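Local coordinates for putative hemin ABC transport system, membrane protein (Burkholderia cenocepacia J2315, PDB 5B57) that probably serves as the membrane-spanning permease subunit of an ABC importer that carries heme into the cell, at residues A111-G116 with A246-C251; L100-A105 with A240-L245; A172-G177 with V294-G299. All coordinates share one frame; numbering follows the deposited sequence.

Contact 1: residues A111-G116 with A246-C251; sequences ALLVGG and AAVAPC. With DMU (decyl-beta-D-maltopyranoside), chain E.
Leu-113 of helix 94-128 reaches across to Ala-249 of helix 242-260, joining two neighbouring members of the helical bundle that forms the permease. Its CD1 methyl does the touching: it lies 3.7 Å from both the CA and the CB of Ala-249, so it rests against backbone and methyl together. The same CD1 also meets the CG1 branch of Val-248 at 4.2 Å, and the leucine thereby settles over two successive residues of the opposite helix. Its CG is turned anti to the carbonyl carbon (chi1 -75°), which carries the forked end off helix 94-128 and toward its neighbour. No hydrogen bond links the segments, and the nearest CA atoms, those of Leu-113 and Ala-249, remain 6.8 Å apart; the contact is an apolar one, spanned by a single long side chain.

In this permease of the FecCD family, whose fold is that of the BtuC-like importers, Leu-113 thus packs on Ala-249 and Val-248. Helix 242-260 is kinked here: neither Ala-247 N nor Pro-250 N bonds to the preceding turn, the proline having no N-H to offer. Helix 283-305 packs alongside, where Val-114 touches Leu-301 and Val-248 touches Cys-304.

A decyl maltoside detergent borders the contact with its alkyl tail. The second methyl of Leu-113, CD2, is 3.6 Å from C34 of the tail, while Ala-249 CB lies 3.5 Å from its C28.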
loop_
_atom_site.group_PDB
_atom_site.type_symbol
_atom_site.label_atom_id
_atom_site.label_comp_id
_atom_site.label_asym_id
_atom_site.label_seq_id
_atom_site.Cartn_x
_atom_site.Cartn_y
_atom_site.Cartn_z
ATOM N N ALA A 111 -27.226 13.949 -15.879
ATOM C CA ALA A 111 -26.325 14.379 -14.813
ATOM C C ALA A 111 -26.683 13.741 -13.464
ATOM O O ALA A 111 -25.787 13.385 -12.706
ATOM C CB ALA A 111 -26.306 15.897 -14.696
ATOM N N LEU A 112 -27.973 13.569 -13.149
ATOM C CA LEU A 112 -28.334 12.876 -11.910
ATOM C C LEU A 112 -27.950 11.401 -11.952
ATOM O O LEU A 112 -27.437 10.870 -10.963
ATOM C CB LEU A 112 -29.831 13.006 -11.621
ATOM C CG LEU A 112 -30.316 14.409 -11.316
ATOM C CD1 LEU A 112 -31.802 14.396 -11.155
ATOM C CD2 LEU A 112 -29.633 14.933 -10.075
ATOM N N LEU A 113 -28.202 10.714 -13.077
ATOM C CA LEU A 113 -27.808 9.310 -13.213
ATOM C C LEU A 113 -26.298 9.118 -13.130
ATOM O O LEU A 113 -25.839 8.132 -12.539
ATOM C CB LEU A 113 -28.311 8.741 -14.535
ATOM C CG LEU A 113 -29.786 8.409 -14.686
ATOM C CD1 LEU A 113 -29.947 7.681 -16.012
ATOM C CD2 LEU A 113 -30.263 7.568 -13.509
ATOM N N VAL A 114 -25.517 10.039 -13.707
ATOM C CA VAL A 114 -24.064 9.922 -13.663
ATOM C C VAL A 114 -23.550 10.157 -12.243
ATOM O O VAL A 114 -22.822 9.335 -11.677
ATOM C CB VAL A 114 -23.414 10.891 -14.673
ATOM C CG1 VAL A 114 -22.019 11.194 -14.292
ATOM C CG2 VAL A 114 -23.399 10.283 -16.047
ATOM N N GLY A 115 -23.922 11.284 -11.646
ATOM C CA GLY A 115 -23.498 11.555 -10.282
ATOM C C GLY A 115 -23.922 10.494 -9.292
ATOM O O GLY A 115 -23.090 9.921 -8.597
ATOM N N GLY A 116 -25.222 10.235 -9.196
ATOM C CA GLY A 116 -25.679 9.167 -8.326
ATOM C C GLY A 116 -25.010 7.841 -8.630
ATOM O O GLY A 116 -24.681 7.079 -7.720
ATOM N N ALA A 246 -33.805 5.629 -21.412
ATOM C CA ALA A 246 -34.638 4.445 -21.220
ATOM C C ALA A 246 -33.816 3.190 -20.984
ATOM O O ALA A 246 -34.271 2.267 -20.297
ATOM C CB ALA A 246 -35.516 4.207 -22.448
ATOM N N ALA A 247 -32.654 3.099 -21.617
ATOM C CA ALA A 247 -31.793 1.944 -21.460
ATOM C C ALA A 247 -30.770 2.122 -20.345
ATOM O O ALA A 247 -30.532 1.194 -19.567
ATOM C CB ALA A 247 -31.080 1.654 -22.780
ATOM N N VAL A 248 -30.191 3.323 -20.229
ATOM C CA VAL A 248 -29.125 3.573 -19.255
ATOM C C VAL A 248 -29.654 3.504 -17.819
ATOM O O VAL A 248 -29.055 2.863 -16.945
ATOM C CB VAL A 248 -28.464 4.928 -19.546
ATOM C CG1 VAL A 248 -27.492 5.311 -18.436
ATOM C CG2 VAL A 248 -27.774 4.864 -20.872
ATOM N N ALA A 249 -30.776 4.184 -17.554
ATOM C CA ALA A 249 -31.353 4.300 -16.223
ATOM C C ALA A 249 -31.595 2.942 -15.563
ATOM O O ALA A 249 -31.113 2.729 -14.442
ATOM C CB ALA A 249 -32.649 5.123 -16.278
ATOM N N PRO A 250 -32.325 1.996 -16.182
ATOM C CA PRO A 250 -32.537 0.699 -15.501
ATOM C C PRO A 250 -31.255 -0.043 -15.180
ATOM O O PRO A 250 -31.153 -0.660 -14.109
ATOM C CB PRO A 250 -33.417 -0.084 -16.488
ATOM C CG PRO A 250 -33.338 0.650 -17.765
ATOM C CD PRO A 250 -33.134 2.084 -17.410
ATOM N N CYS A 251 -30.265 0.001 -16.073
ATOM C CA CYS A 251 -28.939 -0.487 -15.718
ATOM C C CYS A 251 -28.446 0.142 -14.420
ATOM O O CYS A 251 -28.141 -0.557 -13.448
ATOM C CB CYS A 251 -27.965 -0.198 -16.852
ATOM S SG CYS A 251 -28.116 -1.321 -18.223
HETATM C C1 DMU E . -38.636 6.762 -21.060
HETATM C C2 DMU E . -38.860 7.566 -22.313
HETATM C C3 DMU E . -39.757 8.772 -22.006
HETATM C C4 DMU E . -39.199 9.589 -20.805
HETATM O O5 DMU E . -38.964 8.708 -19.677
HETATM C C6 DMU E . -38.023 7.659 -20.004
HETATM O O7 DMU E . -39.846 9.603 -23.165
HETATM O O16 DMU E . -37.731 6.880 -18.845
HETATM C C18 DMU E . -36.431 7.175 -18.331
HETATM C C19 DMU E . -36.567 7.658 -16.899
HETATM C C22 DMU E . -35.243 8.180 -16.373
HETATM C C25 DMU E . -35.253 8.252 -14.848
HETATM C C28 DMU E . -33.990 7.620 -14.258
HETATM C C31 DMU E . -34.325 6.645 -13.120
HETATM C C34 DMU E . -33.427 6.895 -11.900
HETATM C C37 DMU E . -33.190 5.602 -11.100
HETATM C C40 DMU E . -31.947 5.721 -10.197
HETATM C C43 DMU E . -32.319 6.204 -8.808
HETATM O O49 DMU E . -37.760 5.657 -21.334
HETATM O O55 DMU E . -39.456 6.748 -23.330
HETATM C C57 DMU E . -40.161 10.711 -20.381
HETATM O O61 DMU E . -40.115 11.775 -21.346
HETATM C C5 DMU E . -41.426 9.180 -24.980
HETATM C C7 DMU E . -40.615 9.751 -26.141
HETATM C C8 DMU E . -40.670 11.279 -26.156
HETATM C C9 DMU E . -40.331 11.845 -24.792
HETATM O O1 DMU E . -41.261 11.347 -23.824
HETATM C C10 DMU E . -41.146 9.925 -23.651
HETATM O O2 DMU E . -39.736 11.788 -27.130
HETATM O O3 DMU E . -41.118 7.779 -24.831
HETATM O O4 DMU E . -41.146 9.247 -27.376
HETATM C C11 DMU E . -40.390 13.360 -24.816
HETATM O O6 DMU E . -40.882 13.799 -26.101
#

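Contact 2: residues L100-A105 with A240-L245. With DMU (decyl-beta-D-maltopyranoside), chain E.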
loop_
_atom_site.group_PDB
_atom_site.type_symbol
_atom_site.label_atom_id
_atom_site.label_comp_id
_atom_site.label_asym_id
_atom_site.label_seq_id
_atom_site.Cartn_x
_atom_site.Cartn_y
_atom_site.Cartn_z
ATOM N N LEU A 100 -37.664 22.329 -23.213
ATOM C CA LEU A 100 -37.420 21.796 -21.873
ATOM C C LEU A 100 -37.538 20.276 -21.832
ATOM O O LEU A 100 -36.628 19.596 -21.357
ATOM C CB LEU A 100 -38.378 22.421 -20.859
ATOM C CG LEU A 100 -38.208 23.919 -20.614
ATOM C CD1 LEU A 100 -39.102 24.393 -19.478
ATOM C CD2 LEU A 100 -36.770 24.228 -20.313
ATOM N N LEU A 101 -38.648 19.717 -22.304
ATOM C CA LEU A 101 -38.832 18.279 -22.157
ATOM C C LEU A 101 -37.986 17.464 -23.132
ATOM O O LEU A 101 -37.802 16.266 -22.910
ATOM C CB LEU A 101 -40.304 17.904 -22.327
ATOM C CG LEU A 101 -40.630 16.593 -21.613
ATOM C CD1 LEU A 101 -41.483 16.860 -20.386
ATOM C CD2 LEU A 101 -41.308 15.623 -22.545
ATOM N N ASP A 102 -37.462 18.068 -24.198
ATOM C CA ASP A 102 -36.717 17.311 -25.201
ATOM C C ASP A 102 -35.224 17.603 -25.255
ATOM O O ASP A 102 -34.459 16.714 -25.609
ATOM C CB ASP A 102 -37.291 17.551 -26.601
ATOM C CG ASP A 102 -38.525 16.760 -26.852
ATOM O OD1 ASP A 102 -38.843 15.910 -25.989
ATOM O OD2 ASP A 102 -39.159 16.983 -27.913
ATOM N N ILE A 103 -34.795 18.819 -24.940
ATOM C CA ILE A 103 -33.404 19.209 -25.049
ATOM C C ILE A 103 -32.772 19.408 -23.673
ATOM O O ILE A 103 -31.605 19.087 -23.469
ATOM C CB ILE A 103 -33.253 20.486 -25.904
ATOM C CG1 ILE A 103 -34.233 20.485 -27.080
ATOM C CG2 ILE A 103 -31.821 20.658 -26.353
ATOM C CD1 ILE A 103 -33.983 19.405 -28.119
ATOM N N ARG A 104 -33.519 19.970 -22.727
ATOM C CA ARG A 104 -32.915 20.209 -21.427
ATOM C C ARG A 104 -32.987 18.972 -20.531
ATOM O O ARG A 104 -31.927 18.491 -20.094
ATOM C CB ARG A 104 -33.549 21.422 -20.735
ATOM C CG ARG A 104 -32.489 22.383 -20.173
ATOM C CD ARG A 104 -31.281 21.654 -19.593
ATOM N NE ARG A 104 -30.657 22.383 -18.488
ATOM C CZ ARG A 104 -29.388 22.780 -18.473
ATOM N NH1 ARG A 104 -28.605 22.524 -19.510
ATOM N NH2 ARG A 104 -28.896 23.425 -17.422
ATOM N N ALA A 105 -34.203 18.465 -20.239
ATOM C CA ALA A 105 -34.518 17.394 -19.305
ATOM C C ALA A 105 -33.570 16.207 -19.458
ATOM O O ALA A 105 -32.914 15.847 -18.472
ATOM C CB ALA A 105 -35.983 16.954 -19.445
ATOM N N ALA A 240 -27.321 13.478 -24.432
ATOM C CA ALA A 240 -28.395 12.927 -23.616
ATOM C C ALA A 240 -29.721 13.021 -24.359
ATOM O O ALA A 240 -30.234 14.124 -24.571
ATOM C CB ALA A 240 -28.458 13.681 -22.286
ATOM N N GLN A 241 -30.285 11.878 -24.751
ATOM C CA GLN A 241 -31.646 11.842 -25.276
ATOM C C GLN A 241 -32.450 10.738 -24.593
ATOM O O GLN A 241 -31.893 9.719 -24.169
ATOM C CB GLN A 241 -31.662 11.651 -26.800
ATOM C CG GLN A 241 -30.966 10.395 -27.283
ATOM C CD GLN A 241 -30.636 10.457 -28.758
ATOM O OE1 GLN A 241 -30.993 9.560 -29.532
ATOM N NE2 GLN A 241 -29.957 11.528 -29.163
ATOM N N TRP A 242 -33.770 10.952 -24.489
ATOM C CA TRP A 242 -34.651 10.011 -23.794
ATOM C C TRP A 242 -34.527 8.566 -24.264
ATOM O O TRP A 242 -34.463 7.680 -23.402
ATOM C CB TRP A 242 -36.124 10.441 -23.895
ATOM C CG TRP A 242 -36.467 11.662 -23.099
ATOM C CD1 TRP A 242 -36.948 12.832 -23.588
ATOM C CD2 TRP A 242 -36.325 11.849 -21.669
ATOM N NE1 TRP A 242 -37.127 13.735 -22.565
ATOM C CE2 TRP A 242 -36.747 13.158 -21.380
ATOM C CE3 TRP A 242 -35.886 11.040 -20.616
ATOM C CZ2 TRP A 242 -36.749 13.683 -20.089
ATOM C CZ3 TRP A 242 -35.888 11.567 -19.326
ATOM C CH2 TRP A 242 -36.320 12.877 -19.080
ATOM N N PRO A 243 -34.527 8.245 -25.564
ATOM C CA PRO A 243 -34.467 6.822 -25.937
ATOM C C PRO A 243 -33.294 6.066 -25.321
ATOM O O PRO A 243 -33.464 4.898 -24.944
ATOM C CB PRO A 243 -34.394 6.862 -27.473
ATOM C CG PRO A 243 -34.176 8.310 -27.847
ATOM C CD PRO A 243 -34.765 9.102 -26.737
ATOM N N THR A 244 -32.115 6.696 -25.179
ATOM C CA THR A 244 -31.012 5.977 -24.547
ATOM C C THR A 244 -31.155 5.953 -23.025
ATOM O O THR A 244 -30.914 4.909 -22.406
ATOM C CB THR A 244 -29.646 6.550 -24.968
ATOM O OG1 THR A 244 -29.533 7.923 -24.582
ATOM C CG2 THR A 244 -29.431 6.401 -26.482
ATOM N N LEU A 245 -31.565 7.067 -22.401
ATOM C CA LEU A 245 -31.851 7.043 -20.963
ATOM C C LEU A 245 -32.810 5.911 -20.575
ATOM O O LEU A 245 -32.661 5.293 -19.518
ATOM C CB LEU A 245 -32.421 8.385 -20.516
ATOM C CG LEU A 245 -31.374 9.484 -20.448
ATOM C CD1 LEU A 245 -32.074 10.801 -20.259
ATOM C CD2 LEU A 245 -30.475 9.207 -19.277
HETATM C C1 DMU E . -38.636 6.762 -21.060
HETATM C C2 DMU E . -38.860 7.566 -22.313
HETATM C C3 DMU E . -39.757 8.772 -22.006
HETATM C C4 DMU E . -39.199 9.589 -20.805
HETATM O O5 DMU E . -38.964 8.708 -19.677
HETATM C C6 DMU E . -38.023 7.659 -20.004
HETATM O O7 DMU E . -39.846 9.603 -23.165
HETATM O O16 DMU E . -37.731 6.880 -18.845
HETATM C C18 DMU E . -36.431 7.175 -18.331
HETATM C C19 DMU E . -36.567 7.658 -16.899
HETATM C C22 DMU E . -35.243 8.180 -16.373
HETATM C C25 DMU E . -35.253 8.252 -14.848
HETATM C C28 DMU E . -33.990 7.620 -14.258
HETATM C C31 DMU E . -34.325 6.645 -13.120
HETATM C C34 DMU E . -33.427 6.895 -11.900
HETATM C C37 DMU E . -33.190 5.602 -11.100
HETATM C C40 DMU E . -31.947 5.721 -10.197
HETATM C C43 DMU E . -32.319 6.204 -8.808
HETATM O O49 DMU E . -37.760 5.657 -21.334
HETATM O O55 DMU E . -39.456 6.748 -23.330
HETATM C C57 DMU E . -40.161 10.711 -20.381
HETATM O O61 DMU E . -40.115 11.775 -21.346
HETATM C C5 DMU E . -41.426 9.180 -24.980
HETATM C C7 DMU E . -40.615 9.751 -26.141
HETATM C C8 DMU E . -40.670 11.279 -26.156
HETATM C C9 DMU E . -40.331 11.845 -24.792
HETATM O O1 DMU E . -41.261 11.347 -23.824
HETATM C C10 DMU E . -41.146 9.925 -23.651
HETATM O O2 DMU E . -39.736 11.788 -27.130
HETATM O O3 DMU E . -41.118 7.779 -24.831
HETATM O O4 DMU E . -41.146 9.247 -27.376
HETATM C C11 DMU E . -40.390 13.360 -24.816
HETATM O O6 DMU E . -40.882 13.799 -26.101
#
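Helix 94-128, with a pi-type turn at 100-104, passes the start of helix 242-260, the CA atoms of Asp-102 and Gln-241 being 7.5 Å apart. In this corner of the FecCD permease bundle the wider turn makes Ala-105 N bond to Leu-100 O, and Leu-101 O instead receives the indole of Trp-242. The bond from Trp-242 NE1 to Leu-101 O is 2.6 Å long and nearly straight (170° at the hydrogen); the oxygen lies in the ring plane, and the donor comes almost end-on to the carbonyl. That grip at the edge helps to set how the indole is turned. Ala-105 CB meets the benzo part of the ring, 3.4 Å from Trp-242 CZ2.

One indole face carries the detergent headgroup, whose hydroxyl O61 sits above the ring centre. The second sugar is held by Asp-102, whose OD1 accepts a hydrogen bond from O6 of the maltoside, and Leu-101 CD2 packs against C11 beside it. Gln-241 is the N-cap residue of helix 242-260: its carbonyl O takes both Leu-245 N and the side-chain hydroxyl of Thr-244, the distance from Thr-244 OG1 to Gln-241 O being 3.0 Å.

Contact 3: residues A172-G177 with V294-G299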
loop_
_atom_site.group_PDB
_atom_site.type_symbol
_atom_site.label_atom_id
_atom_site.label_comp_id
_atom_site.label_asym_id
_atom_site.label_seq_id
_atom_site.Cartn_x
_atom_site.Cartn_y
_atom_site.Cartn_z
ATOM N N ALA A 172 -21.965 -0.111 -28.241
ATOM C CA ALA A 172 -20.592 -0.592 -28.403
ATOM C C ALA A 172 -19.789 -0.382 -27.129
ATOM O O ALA A 172 -19.139 -1.307 -26.643
ATOM C CB ALA A 172 -19.913 0.107 -29.580
ATOM N N ALA A 173 -19.828 0.836 -26.570
ATOM C CA ALA A 173 -19.112 1.135 -25.327
ATOM C C ALA A 173 -19.554 0.210 -24.199
ATOM O O ALA A 173 -18.736 -0.205 -23.363
ATOM C CB ALA A 173 -19.336 2.605 -24.942
ATOM N N PHE A 174 -20.839 -0.141 -24.178
ATOM C CA PHE A 174 -21.351 -0.973 -23.108
ATOM C C PHE A 174 -20.866 -2.410 -23.259
ATOM O O PHE A 174 -20.520 -3.058 -22.263
ATOM C CB PHE A 174 -22.877 -0.884 -23.090
ATOM C CG PHE A 174 -23.501 -1.477 -21.868
ATOM C CD1 PHE A 174 -23.259 -0.937 -20.616
ATOM C CD2 PHE A 174 -24.357 -2.571 -21.967
ATOM C CE1 PHE A 174 -23.857 -1.492 -19.475
ATOM C CE2 PHE A 174 -24.969 -3.135 -20.817
ATOM C CZ PHE A 174 -24.719 -2.600 -19.580
ATOM N N ALA A 175 -20.824 -2.928 -24.492
ATOM C CA ALA A 175 -20.333 -4.288 -24.695
ATOM C C ALA A 175 -18.846 -4.384 -24.376
ATOM O O ALA A 175 -18.420 -5.265 -23.624
ATOM C CB ALA A 175 -20.597 -4.741 -26.119
ATOM N N GLY A 176 -18.046 -3.467 -24.909
ATOM C CA GLY A 176 -16.636 -3.455 -24.571
ATOM C C GLY A 176 -16.404 -3.258 -23.085
ATOM O O GLY A 176 -15.524 -3.894 -22.487
ATOM N N GLY A 177 -17.194 -2.375 -22.468
ATOM C CA GLY A 177 -17.044 -2.130 -21.043
ATOM C C GLY A 177 -17.208 -3.401 -20.241
ATOM O O GLY A 177 -16.374 -3.738 -19.398
ATOM N N VAL A 294 -21.072 -2.943 -10.005
ATOM C CA VAL A 294 -20.356 -1.735 -10.424
ATOM C C VAL A 294 -20.154 -1.717 -11.932
ATOM O O VAL A 294 -20.315 -0.672 -12.577
ATOM C CB VAL A 294 -19.012 -1.615 -9.687
ATOM C CG1 VAL A 294 -18.136 -0.565 -10.355
ATOM C CG2 VAL A 294 -19.259 -1.293 -8.230
ATOM N N ALA A 295 -19.789 -2.868 -12.519
ATOM C CA ALA A 295 -19.489 -2.902 -13.952
ATOM C C ALA A 295 -20.721 -2.549 -14.769
ATOM O O ALA A 295 -20.637 -1.835 -15.773
ATOM C CB ALA A 295 -18.957 -4.276 -14.332
ATOM N N LEU A 296 -21.884 -2.990 -14.294
ATOM C CA LEU A 296 -23.151 -2.761 -14.971
ATOM C C LEU A 296 -23.587 -1.296 -14.903
ATOM O O LEU A 296 -24.060 -0.754 -15.913
ATOM C CB LEU A 296 -24.195 -3.688 -14.357
ATOM C CG LEU A 296 -25.603 -3.499 -14.865
ATOM C CD1 LEU A 296 -25.617 -3.817 -16.344
ATOM C CD2 LEU A 296 -26.562 -4.385 -14.096
ATOM N N ALA A 297 -23.434 -0.625 -13.735
ATOM C CA ALA A 297 -23.811 0.794 -13.636
ATOM C C ALA A 297 -22.809 1.741 -14.314
ATOM O O ALA A 297 -23.203 2.620 -15.094
ATOM C CB ALA A 297 -23.979 1.211 -12.188
ATOM N N VAL A 298 -21.519 1.607 -14.006
ATOM C CA VAL A 298 -20.507 2.426 -14.669
ATOM C C VAL A 298 -20.506 2.174 -16.175
ATOM O O VAL A 298 -20.356 3.109 -16.974
ATOM C CB VAL A 298 -19.126 2.163 -14.042
ATOM C CG1 VAL A 298 -18.040 2.926 -14.786
ATOM C CG2 VAL A 298 -19.142 2.539 -12.586
ATOM N N GLY A 299 -20.660 0.916 -16.595
ATOM C CA GLY A 299 -20.626 0.639 -18.026
ATOM C C GLY A 299 -21.755 1.330 -18.761
ATOM O O GLY A 299 -21.566 1.867 -19.850
#
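The phenyl ring of Phe-174 meets helix 283-305 with its edge: Leu-296 O and Gly-299 C both lie in the ring plane, and Leu-296 CD1 also arrives at the rim. The two helices, 168-188 and 283-305, run antiparallel here within the FecCD permease bundle, and both segments fall in predicted membrane spans. The CD1 side of the ring meets bare backbone at Gly-299. There Phe-174 CD1 approaches the carbonyl carbon of Gly-299 at 3.3 Å, and Phe-174 CE1 stands 3.6 Å from the oxygen of Leu-296, so the rim of the aromatic ring follows the backbone of the turn from Leu-296 to Gly-299.

This is a worked case of glycine bringing membrane helices close. The nearest CA atoms, those of Phe-174 and Gly-299, are 5.4 Å apart, and Gly-177, one turn after Phe-174 and also without a side chain, lies on the face of its helix nearest Gly-299. The CG of Phe-174 is anti to the backbone N (chi1 -168°), a setting that swings the ring from the side of its own helix toward the neighbour.

The CB of Leu-296 points away from segment 172-177, yet the chain bends back so that its CD1 branch reaches the phenyl. Around the pair, Phe-174 also touches Ala-300 and Ser-303 of helix 283-305, and both Phe-174 and Leu-296 reach Cys-251 of helix 242-260. The carbonyl of Gly-299 is hydrogen-bonded to the OG of Ser-303. At the outer end of the ring, the para carbon CZ of Phe-174 ends 3.6 Å from Leu-296 CD1.

Contacts 1 and 2 join the same two helices, 94-128 and 242-260, at different depths. Contact 1 is buried, about 9 Å between its centre and that of the chain, and relies on apolar contact alone; contact 2, about 18 Å out and only partly buried, uses a polar bond. One detergent spans both, tail at contact 1 and sugars at contact 2, while Leu-113 CD1 and Leu-245 CD2 join them directly at 3.6 Å. Contact 3, partly buried, pairs two other helices through glycine and an aromatic edge. It touches contact 1 through Cys-251, whose SG lies 3.9 Å from Phe-174 CZ, but does not touch contact 2.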